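PDB 7MIE: PlzA from Borrelia burgdorferi, which binds the bacterial second messenger c-di-GMP through its PilZ domain and probably acts as a receptor in c-di-GMP signalling. Local coordinates for residues F116-A126 with L138-P148. Residues are numbered along the deposited sequence; the frame is centred on the assembly and turned at random. Where two conformers were deposited one is given.
Sequences FPFLSVKLLSA and LLTLEFLSPAP. With EDO (1,2-ethanediol), chain F.
K122 and E142 form a hydrogen-bonded pair of an antiparallel hairpin, whose strands 119-126 and 138-143 run at 137° to each other; K122 N reaches E142 O at 3.0 Å, and E142 N reaches K122 O at 2.9 Å. T140 is paired with two residues, L124 and S125, in a classic beta bulge: L124 N donates to T140 O, and T140 N to S125 O. On the more exposed face the long chains of K122 and E142 run side by side, ending in a salt bridge of 3.5 Å between K122 NZ and E142 OE1. L144 crosses K122 at about a right angle, CD2 lying 3.6 Å from K122 CG, so that the lysine's methylenes gain apolar cover while its charge meets the carboxylate. V121, L123, L139, L141 and F143 supply the other, greasy face; L123 CG turns anti to the backbone N (chi1 -178°), which carries CD1 to 3.8 Å from L139 CG. Past strand 138-143, L119 CD1 touches P148 CD and, obliquely, the F143 ring; P148, N-cap of helix 149-164, sets CG over one F116 ring face, 3.8 Å from its centroid (CH-pi). This bulged beta hairpin of the PilZN3 region packs L123, A126 and L139 against helix 88-94, while strand 98-102 continues the sheet beside 119-126.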
loop_
_atom_site.group_PDB
_atom_site.type_symbol
_atom_site.label_atom_id
_atom_site.label_comp_id
_atom_site.label_asym_id
_atom_site.label_seq_id
_atom_site.Cartn_x
_atom_site.Cartn_y
_atom_site.Cartn_z
ATOM N N PHE A 116 -20.172 -7.630 -1.107
ATOM C CA PHE A 116 -20.743 -7.419 0.216
ATOM C C PHE A 116 -21.788 -6.311 0.114
ATOM O O PHE A 116 -21.691 -5.497 -0.797
ATOM C CB PHE A 116 -19.614 -7.023 1.164
ATOM C CG PHE A 116 -18.647 -8.145 1.438
ATOM C CD1 PHE A 116 -18.902 -9.067 2.447
ATOM C CD2 PHE A 116 -17.495 -8.297 0.676
ATOM C CE1 PHE A 116 -17.990 -10.087 2.723
ATOM C CE2 PHE A 116 -16.588 -9.313 0.952
ATOM C CZ PHE A 116 -16.831 -10.202 1.979
ATOM N N PRO A 117 -22.788 -6.225 1.025
ATOM C CA PRO A 117 -23.672 -5.057 1.094
ATOM C C PRO A 117 -22.874 -3.764 1.216
ATOM O O PRO A 117 -21.782 -3.766 1.795
ATOM C CB PRO A 117 -24.451 -5.285 2.401
ATOM C CG PRO A 117 -24.507 -6.798 2.535
ATOM C CD PRO A 117 -23.187 -7.283 1.974
ATOM N N PHE A 118 -23.426 -2.663 0.666
ATOM C CA PHE A 118 -22.837 -1.336 0.856
ATOM C C PHE A 118 -22.680 -1.096 2.352
ATOM O O PHE A 118 -23.570 -1.448 3.114
ATOM C CB PHE A 118 -23.686 -0.241 0.188
ATOM C CG PHE A 118 -23.264 0.075 -1.231
ATOM C CD1 PHE A 118 -22.265 0.993 -1.484
ATOM C CD2 PHE A 118 -23.836 -0.579 -2.321
ATOM C CE1 PHE A 118 -21.847 1.276 -2.778
ATOM C CE2 PHE A 118 -23.442 -0.289 -3.627
ATOM C CZ PHE A 118 -22.451 0.643 -3.858
ATOM N N LEU A 119 -21.541 -0.524 2.776
ATOM C CA LEU A 119 -21.316 -0.212 4.180
ATOM C C LEU A 119 -21.124 1.296 4.347
ATOM O O LEU A 119 -20.314 1.890 3.621
ATOM C CB LEU A 119 -20.054 -0.947 4.653
ATOM C CG LEU A 119 -20.144 -2.482 4.677
ATOM C CD1 LEU A 119 -18.782 -3.067 5.030
ATOM C CD2 LEU A 119 -21.194 -2.967 5.691
ATOM N N SER A 120 -21.774 1.857 5.383
ATOM C CA SER A 120 -21.645 3.269 5.725
ATOM C C SER A 120 -20.242 3.584 6.243
ATOM O O SER A 120 -19.706 2.833 7.083
ATOM C CB SER A 120 -22.657 3.641 6.796
ATOM O OG SER A 120 -23.926 3.684 6.189
ATOM N N VAL A 121 -19.671 4.697 5.750
ATOM C CA VAL A 121 -18.361 5.176 6.199
ATOM C C VAL A 121 -18.388 6.676 6.486
ATOM O O VAL A 121 -19.275 7.422 6.015
ATOM C CB VAL A 121 -17.255 4.858 5.170
ATOM C CG1 VAL A 121 -17.075 3.342 4.962
ATOM C CG2 VAL A 121 -17.485 5.609 3.855
ATOM N N LYS A 122 -17.402 7.135 7.262
ATOM C CA LYS A 122 -17.231 8.565 7.487
ATOM C C LYS A 122 -15.772 8.920 7.218
ATOM O O LYS A 122 -14.851 8.131 7.509
ATOM C CB LYS A 122 -17.686 8.960 8.897
ATOM C CG LYS A 122 -16.960 8.302 10.051
ATOM C CD LYS A 122 -17.177 9.006 11.397
ATOM C CE LYS A 122 -16.041 8.723 12.362
ATOM N NZ LYS A 122 -16.434 8.872 13.789
ATOM N N LEU A 123 -15.563 10.102 6.645
ATOM C CA LEU A 123 -14.216 10.530 6.312
ATOM C C LEU A 123 -13.506 10.982 7.586
ATOM O O LEU A 123 -13.996 11.880 8.270
ATOM C CB LEU A 123 -14.306 11.701 5.322
ATOM C CG LEU A 123 -12.963 12.262 4.828
ATOM C CD1 LEU A 123 -12.241 11.229 3.954
ATOM C CD2 LEU A 123 -13.215 13.542 4.009
ATOM N N LEU A 124 -12.319 10.427 7.857
ATOM C CA LEU A 124 -11.547 10.855 9.026
ATOM C C LEU A 124 -10.475 11.873 8.659
ATOM O O LEU A 124 -10.160 12.760 9.475
ATOM C CB LEU A 124 -10.870 9.664 9.724
ATOM C CG LEU A 124 -11.803 8.614 10.316
ATOM C CD1 LEU A 124 -10.974 7.541 11.041
ATOM C CD2 LEU A 124 -12.788 9.255 11.283
ATOM N N SER A 125 -9.844 11.689 7.498
ATOM C CA SER A 125 -8.707 12.486 7.089
ATOM C C SER A 125 -8.540 12.338 5.588
ATOM O O SER A 125 -9.052 11.362 5.036
ATOM C CB SER A 125 -7.439 11.945 7.781
ATOM O OG SER A 125 -6.365 12.863 7.528
ATOM N N ALA A 126 -7.813 13.272 4.950
ATOM C CA ALA A 126 -7.500 13.212 3.531
ATOM C C ALA A 126 -6.184 13.934 3.279
ATOM O O ALA A 126 -5.821 14.875 4.016
ATOM C CB ALA A 126 -8.616 13.885 2.748
ATOM N N LEU A 138 -5.841 10.819 -1.082
ATOM C CA LEU A 138 -5.836 9.580 -0.289
ATOM C C LEU A 138 -6.775 9.836 0.890
ATOM O O LEU A 138 -6.537 10.773 1.669
ATOM C CB LEU A 138 -4.402 9.323 0.190
ATOM C CG LEU A 138 -4.202 8.041 1.024
ATOM C CD1 LEU A 138 -4.433 6.804 0.170
ATOM C CD2 LEU A 138 -2.799 7.988 1.589
ATOM N N LEU A 139 -7.860 9.053 1.009
ATOM C CA LEU A 139 -8.933 9.283 1.978
ATOM C C LEU A 139 -8.965 8.177 3.027
ATOM O O LEU A 139 -9.201 7.019 2.655
ATOM C CB LEU A 139 -10.287 9.222 1.265
ATOM C CG LEU A 139 -10.770 10.494 0.563
ATOM C CD1 LEU A 139 -9.881 10.827 -0.615
ATOM C CD2 LEU A 139 -12.214 10.341 0.111
ATOM N N THR A 140 -8.891 8.568 4.311
ATOM C CA THR A 140 -9.046 7.593 5.382
ATOM C C THR A 140 -10.524 7.562 5.750
ATOM O O THR A 140 -11.081 8.616 6.133
ATOM C CB THR A 140 -8.181 8.004 6.582
ATOM O OG1 THR A 140 -6.798 8.144 6.230
ATOM C CG2 THR A 140 -8.342 7.049 7.761
ATOM N N LEU A 141 -11.141 6.394 5.629
ATOM C CA LEU A 141 -12.571 6.218 5.827
ATOM C C LEU A 141 -12.799 5.194 6.936
ATOM O O LEU A 141 -12.296 4.074 6.845
ATOM C CB LEU A 141 -13.200 5.734 4.517
ATOM C CG LEU A 141 -13.118 6.740 3.364
ATOM C CD1 LEU A 141 -13.323 6.012 2.043
ATOM C CD2 LEU A 141 -14.210 7.797 3.558
ATOM N N GLU A 142 -13.638 5.566 7.911
ATOM C CA GLU A 142 -13.969 4.670 9.007
ATOM C C GLU A 142 -15.314 3.989 8.745
ATOM O O GLU A 142 -16.290 4.636 8.367
ATOM C CB GLU A 142 -14.050 5.498 10.293
ATOM C CG GLU A 142 -14.470 4.647 11.493
ATOM C CD GLU A 142 -14.309 5.368 12.818
ATOM O OE1 GLU A 142 -15.335 5.600 13.478
ATOM O OE2 GLU A 142 -13.157 5.695 13.168
ATOM N N PHE A 143 -15.375 2.670 8.984
ATOM C CA PHE A 143 -16.596 1.883 8.925
ATOM C C PHE A 143 -17.531 2.291 10.066
ATOM O O PHE A 143 -17.149 2.271 11.223
ATOM C CB PHE A 143 -16.235 0.393 8.989
ATOM C CG PHE A 143 -15.616 -0.108 7.700
ATOM C CD1 PHE A 143 -16.398 -0.318 6.565
ATOM C CD2 PHE A 143 -14.252 -0.321 7.614
ATOM C CE1 PHE A 143 -15.829 -0.760 5.377
ATOM C CE2 PHE A 143 -13.667 -0.765 6.432
ATOM C CZ PHE A 143 -14.468 -0.983 5.316
ATOM N N LEU A 144 -18.758 2.673 9.741
ATOM C CA LEU A 144 -19.738 3.032 10.760
ATOM C C LEU A 144 -20.550 1.823 11.253
ATOM O O LEU A 144 -21.253 1.908 12.256
ATOM C CB LEU A 144 -20.622 4.165 10.231
ATOM C CG LEU A 144 -19.900 5.512 10.100
ATOM C CD1 LEU A 144 -20.831 6.589 9.571
ATOM C CD2 LEU A 144 -19.280 5.956 11.432
ATOM N N SER A 145 -20.508 0.722 10.522
ATOM C CA SER A 145 -20.987 -0.539 11.063
ATOM C C SER A 145 -19.893 -1.569 10.826
ATOM O O SER A 145 -18.972 -1.300 10.065
ATOM C CB SER A 145 -22.274 -0.959 10.420
ATOM O OG SER A 145 -22.071 -1.211 9.039
ATOM N N PRO A 146 -19.946 -2.747 11.483
ATOM C CA PRO A 146 -18.944 -3.801 11.277
ATOM C C PRO A 146 -18.553 -4.089 9.825
ATOM O O PRO A 146 -19.395 -4.384 8.978
ATOM C CB PRO A 146 -19.587 -5.037 11.950
ATOM C CG PRO A 146 -20.997 -4.602 12.383
ATOM C CD PRO A 146 -20.926 -3.098 12.527
ATOM N N ALA A 147 -17.241 -4.019 9.548
ATOM C CA ALA A 147 -16.687 -4.644 8.367
ATOM C C ALA A 147 -16.979 -6.142 8.424
ATOM O O ALA A 147 -17.177 -6.708 9.502
ATOM C CB ALA A 147 -15.197 -4.392 8.315
ATOM N N PRO A 148 -16.993 -6.842 7.268
ATOM C CA PRO A 148 -17.180 -8.290 7.255
ATOM C C PRO A 148 -16.168 -8.972 8.176
ATOM O O PRO A 148 -14.973 -8.725 8.062
ATOM C CB PRO A 148 -16.830 -8.677 5.819
ATOM C CG PRO A 148 -17.182 -7.427 5.016
ATOM C CD PRO A 148 -16.891 -6.252 5.923
HETATM C C1 EDO F . -4.438 10.150 4.157
HETATM O O1 EDO F . -5.840 9.923 4.368
HETATM C C2 EDO F . -3.731 11.059 5.065
HETATM O O2 EDO F . -4.632 11.760 5.899
#